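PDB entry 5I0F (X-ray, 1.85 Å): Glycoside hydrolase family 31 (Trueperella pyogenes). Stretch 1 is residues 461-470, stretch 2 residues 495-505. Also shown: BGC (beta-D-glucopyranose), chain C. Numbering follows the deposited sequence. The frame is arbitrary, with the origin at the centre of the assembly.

Stretch 1 (461-470) IDGFKTDGGE
Stretch 2 (495-505) NYARAYGDLLR

The strand through Phe 464, Lys 465 and Thr 466 runs antiparallel to the helix (171° between axes, 9.0 Å at closest approach), so the register descends: CA-CA distances are 7.1 Å for Gly 463-Leu 504, 7.3 Å for Phe 464-Tyr 500 and 6.7 Å for Thr 466-Ala 497. Stretch 2 is helical throughout (phi -54 to -77, psi -35 to -54).

At Gly 463 (phi/psi 169/-178), CA lies 4.0 Å from Leu 504 CD2 (chi1 m, chi2 t). Phe 464 (-133/138; chi1 m, chi2 -85°) points toward the helix. The edge of Tyr 500 (m, 85°) meets its face, with centroids 5.0 Å apart and planes at 62°; Phe 464 CD2 is 3.6 Å from Tyr 500 CD2. Leu 504 CD1 sits at the ring edge, 4.1 Å from Phe 464 CD2. Lys 465 (-89/96; all t) points away, its NZ making a weak 3.3 Å hydrogen bond to BGC O3.

Thr 466 (-87/79; chi1 p) turns back toward the helix, completing the alternation of an extended strand. Its CG2 stands over the Tyr 500 face, 4.0 Å from the centroid, while CB lies off-centre, 4.0 Å from the Tyr 496 centroid.

Asp 467 (-78/163; t, 3°) points away, and its OD2 is covalently bonded to BGC C1 (1.4 Å). Its carbonyl O serves the helix instead: buried Tyr 496 (t, 38°) donates from OH to Asp 467 O at 2.7 Å. At Gly 469 (105/-2), an ideal CB would be only 3.5 Å from Tyr 496 CD2.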

# COMPACT_ATOMS: atom_id res chain seq x y z
N ILE A 461 11.61 22.46 -5.09
CA ILE A 461 10.94 21.25 -5.56
C ILE A 461 9.43 21.34 -5.35
O ILE A 461 8.92 22.15 -4.56
CB ILE A 461 11.49 19.95 -4.94
CG1 ILE A 461 11.12 19.80 -3.48
CG2 ILE A 461 13.00 19.81 -5.13
CD1 ILE A 461 11.34 18.39 -3.00
N ASP A 462 8.70 20.49 -6.07
CA ASP A 462 7.26 20.61 -6.20
C ASP A 462 6.47 19.51 -5.48
O ASP A 462 5.24 19.53 -5.46
CB ASP A 462 6.90 20.58 -7.67
CG ASP A 462 7.60 21.67 -8.44
OD1 ASP A 462 7.21 22.81 -8.22
OD2 ASP A 462 8.53 21.38 -9.23
N GLY A 463 7.17 18.54 -4.91
CA GLY A 463 6.49 17.48 -4.21
C GLY A 463 7.41 16.34 -3.84
O GLY A 463 8.62 16.37 -4.15
N PHE A 464 6.81 15.33 -3.22
CA PHE A 464 7.55 14.18 -2.73
C PHE A 464 6.91 12.85 -3.11
O PHE A 464 5.69 12.71 -3.05
CB PHE A 464 7.67 14.25 -1.20
CG PHE A 464 8.46 15.43 -0.70
CD1 PHE A 464 9.84 15.36 -0.61
CD2 PHE A 464 7.81 16.59 -0.25
CE1 PHE A 464 10.58 16.44 -0.10
CE2 PHE A 464 8.53 17.66 0.23
CZ PHE A 464 9.90 17.59 0.31
N LYS A 465 7.75 11.88 -3.50
CA LYS A 465 7.33 10.49 -3.61
C LYS A 465 7.55 9.83 -2.25
O LYS A 465 8.67 9.39 -1.95
CB LYS A 465 8.10 9.75 -4.71
CG LYS A 465 7.62 8.32 -4.91
CD LYS A 465 8.23 7.68 -6.13
CE LYS A 465 7.66 6.28 -6.33
NZ LYS A 465 8.18 5.65 -7.58
N THR A 466 6.49 9.79 -1.46
CA THR A 466 6.49 9.33 -0.09
C THR A 466 6.28 7.82 -0.12
O THR A 466 5.19 7.34 0.09
CB THR A 466 5.39 10.07 0.71
OG1 THR A 466 4.26 10.33 -0.13
CG2 THR A 466 5.91 11.41 1.22
N ASP A 467 7.35 7.10 -0.42
CA ASP A 467 7.37 5.65 -0.53
C ASP A 467 7.39 4.99 0.86
O ASP A 467 7.69 5.64 1.86
CB ASP A 467 8.62 5.26 -1.35
CG ASP A 467 8.57 3.87 -1.95
OD1 ASP A 467 7.57 3.14 -1.85
OD2 ASP A 467 9.59 3.49 -2.60
N GLY A 468 7.04 3.72 0.91
CA GLY A 468 6.98 2.98 2.18
C GLY A 468 5.84 3.39 3.11
O GLY A 468 4.77 3.78 2.66
N GLY A 469 6.06 3.24 4.41
CA GLY A 469 5.06 3.52 5.44
C GLY A 469 4.42 2.30 6.09
O GLY A 469 3.61 2.45 7.02
N GLU A 470 4.80 1.10 5.63
CA GLU A 470 4.22 -0.18 6.11
C GLU A 470 5.09 -0.86 7.17
O GLU A 470 4.82 -1.99 7.52
CB GLU A 470 4.05 -1.18 4.95
CG GLU A 470 3.52 -0.58 3.65
CD GLU A 470 4.58 -0.04 2.69
OE1 GLU A 470 5.81 -0.05 3.01
OE2 GLU A 470 4.19 0.39 1.58
N ASN A 495 -0.65 9.52 8.43
CA ASN A 495 0.13 10.56 9.09
C ASN A 495 1.38 10.96 8.28
O ASN A 495 1.77 12.15 8.23
CB ASN A 495 0.51 10.09 10.50
CG ASN A 495 -0.65 10.21 11.48
OD1 ASN A 495 -1.44 11.12 11.38
ND2 ASN A 495 -0.71 9.32 12.46
N TYR A 496 2.00 9.98 7.63
CA TYR A 496 3.18 10.19 6.79
C TYR A 496 2.88 11.10 5.59
O TYR A 496 3.57 12.11 5.37
CB TYR A 496 3.69 8.82 6.36
CG TYR A 496 4.82 8.73 5.36
CD1 TYR A 496 5.89 9.62 5.35
CD2 TYR A 496 4.81 7.71 4.41
CE1 TYR A 496 6.94 9.47 4.43
CE2 TYR A 496 5.83 7.56 3.50
CZ TYR A 496 6.90 8.45 3.50
OH TYR A 496 7.92 8.27 2.58
N ALA A 497 1.87 10.73 4.82
CA ALA A 497 1.45 11.55 3.67
C ALA A 497 1.02 12.93 4.14
O ALA A 497 1.44 13.94 3.56
CB ALA A 497 0.32 10.86 2.89
N ARG A 498 0.23 12.99 5.20
CA ARG A 498 -0.15 14.27 5.81
C ARG A 498 1.05 15.15 6.17
O ARG A 498 1.04 16.35 5.91
CB ARG A 498 -0.98 14.03 7.06
CG ARG A 498 -1.39 15.30 7.79
CD ARG A 498 -2.23 15.02 9.01
NE ARG A 498 -2.65 16.29 9.63
CZ ARG A 498 -3.31 16.40 10.77
NH1 ARG A 498 -3.66 15.33 11.46
NH2 ARG A 498 -3.63 17.61 11.22
N ALA A 499 2.07 14.57 6.79
CA ALA A 499 3.27 15.34 7.22
C ALA A 499 3.88 16.10 6.05
O ALA A 499 4.17 17.28 6.17
CB ALA A 499 4.31 14.42 7.82
N TYR A 500 4.05 15.42 4.91
CA TYR A 500 4.69 16.05 3.75
C TYR A 500 3.74 17.00 3.00
O TYR A 500 4.18 18.05 2.51
CB TYR A 500 5.29 15.00 2.83
CG TYR A 500 6.59 14.40 3.33
CD1 TYR A 500 6.60 13.32 4.23
CD2 TYR A 500 7.80 14.90 2.90
CE1 TYR A 500 7.80 12.76 4.67
CE2 TYR A 500 9.01 14.34 3.32
CZ TYR A 500 9.00 13.28 4.20
OH TYR A 500 10.22 12.73 4.56
N GLY A 501 2.46 16.65 2.94
CA GLY A 501 1.44 17.58 2.43
C GLY A 501 1.45 18.90 3.19
O GLY A 501 1.44 19.97 2.58
N ASP A 502 1.52 18.83 4.52
CA ASP A 502 1.58 20.03 5.37
C ASP A 502 2.87 20.85 5.13
O ASP A 502 2.82 22.09 5.16
CB ASP A 502 1.44 19.67 6.85
CG ASP A 502 0.04 19.22 7.22
OD1 ASP A 502 -0.89 19.40 6.40
OD2 ASP A 502 -0.15 18.66 8.33
N LEU A 503 4.01 20.18 4.94
CA LEU A 503 5.25 20.88 4.58
C LEU A 503 5.06 21.71 3.32
O LEU A 503 5.36 22.90 3.30
CB LEU A 503 6.44 19.91 4.42
CG LEU A 503 7.74 20.52 3.90
CD1 LEU A 503 8.23 21.60 4.86
CD2 LEU A 503 8.78 19.44 3.64
N LEU A 504 4.52 21.07 2.29
CA LEU A 504 4.30 21.74 1.01
C LEU A 504 3.34 22.93 1.11
O LEU A 504 3.64 24.02 0.63
CB LEU A 504 3.80 20.74 -0.01
CG LEU A 504 4.89 19.72 -0.46
CD1 LEU A 504 4.24 18.49 -1.04
CD2 LEU A 504 5.85 20.33 -1.46
N ARG A 505 2.20 22.71 1.75
CA ARG A 505 1.24 23.77 2.03
C ARG A 505 1.89 24.94 2.76
O ARG A 505 1.61 26.08 2.40
CB ARG A 505 0.05 23.27 2.87
CG ARG A 505 -0.92 22.35 2.16
CD ARG A 505 -1.98 21.89 3.16
NE ARG A 505 -2.80 20.83 2.59
CZ ARG A 505 -2.67 19.51 2.81
NH1 ARG A 505 -1.75 19.00 3.64
NH2 ARG A 505 -3.52 18.68 2.20
C2 BGC C . 8.93 1.89 -4.58
C3 BGC C . 9.63 1.87 -5.95
C4 BGC C . 10.98 2.58 -5.84
C5 BGC C . 11.83 1.98 -4.72
C6 BGC C . 13.07 2.85 -4.51
C1 BGC C . 9.76 2.25 -3.32
O2 BGC C . 7.74 1.10 -4.40
O3 BGC C . 8.80 2.47 -6.94
O4 BGC C . 11.69 2.51 -7.09
O5 BGC C . 11.13 1.83 -3.45
O6 BGC C . 14.00 2.21 -3.63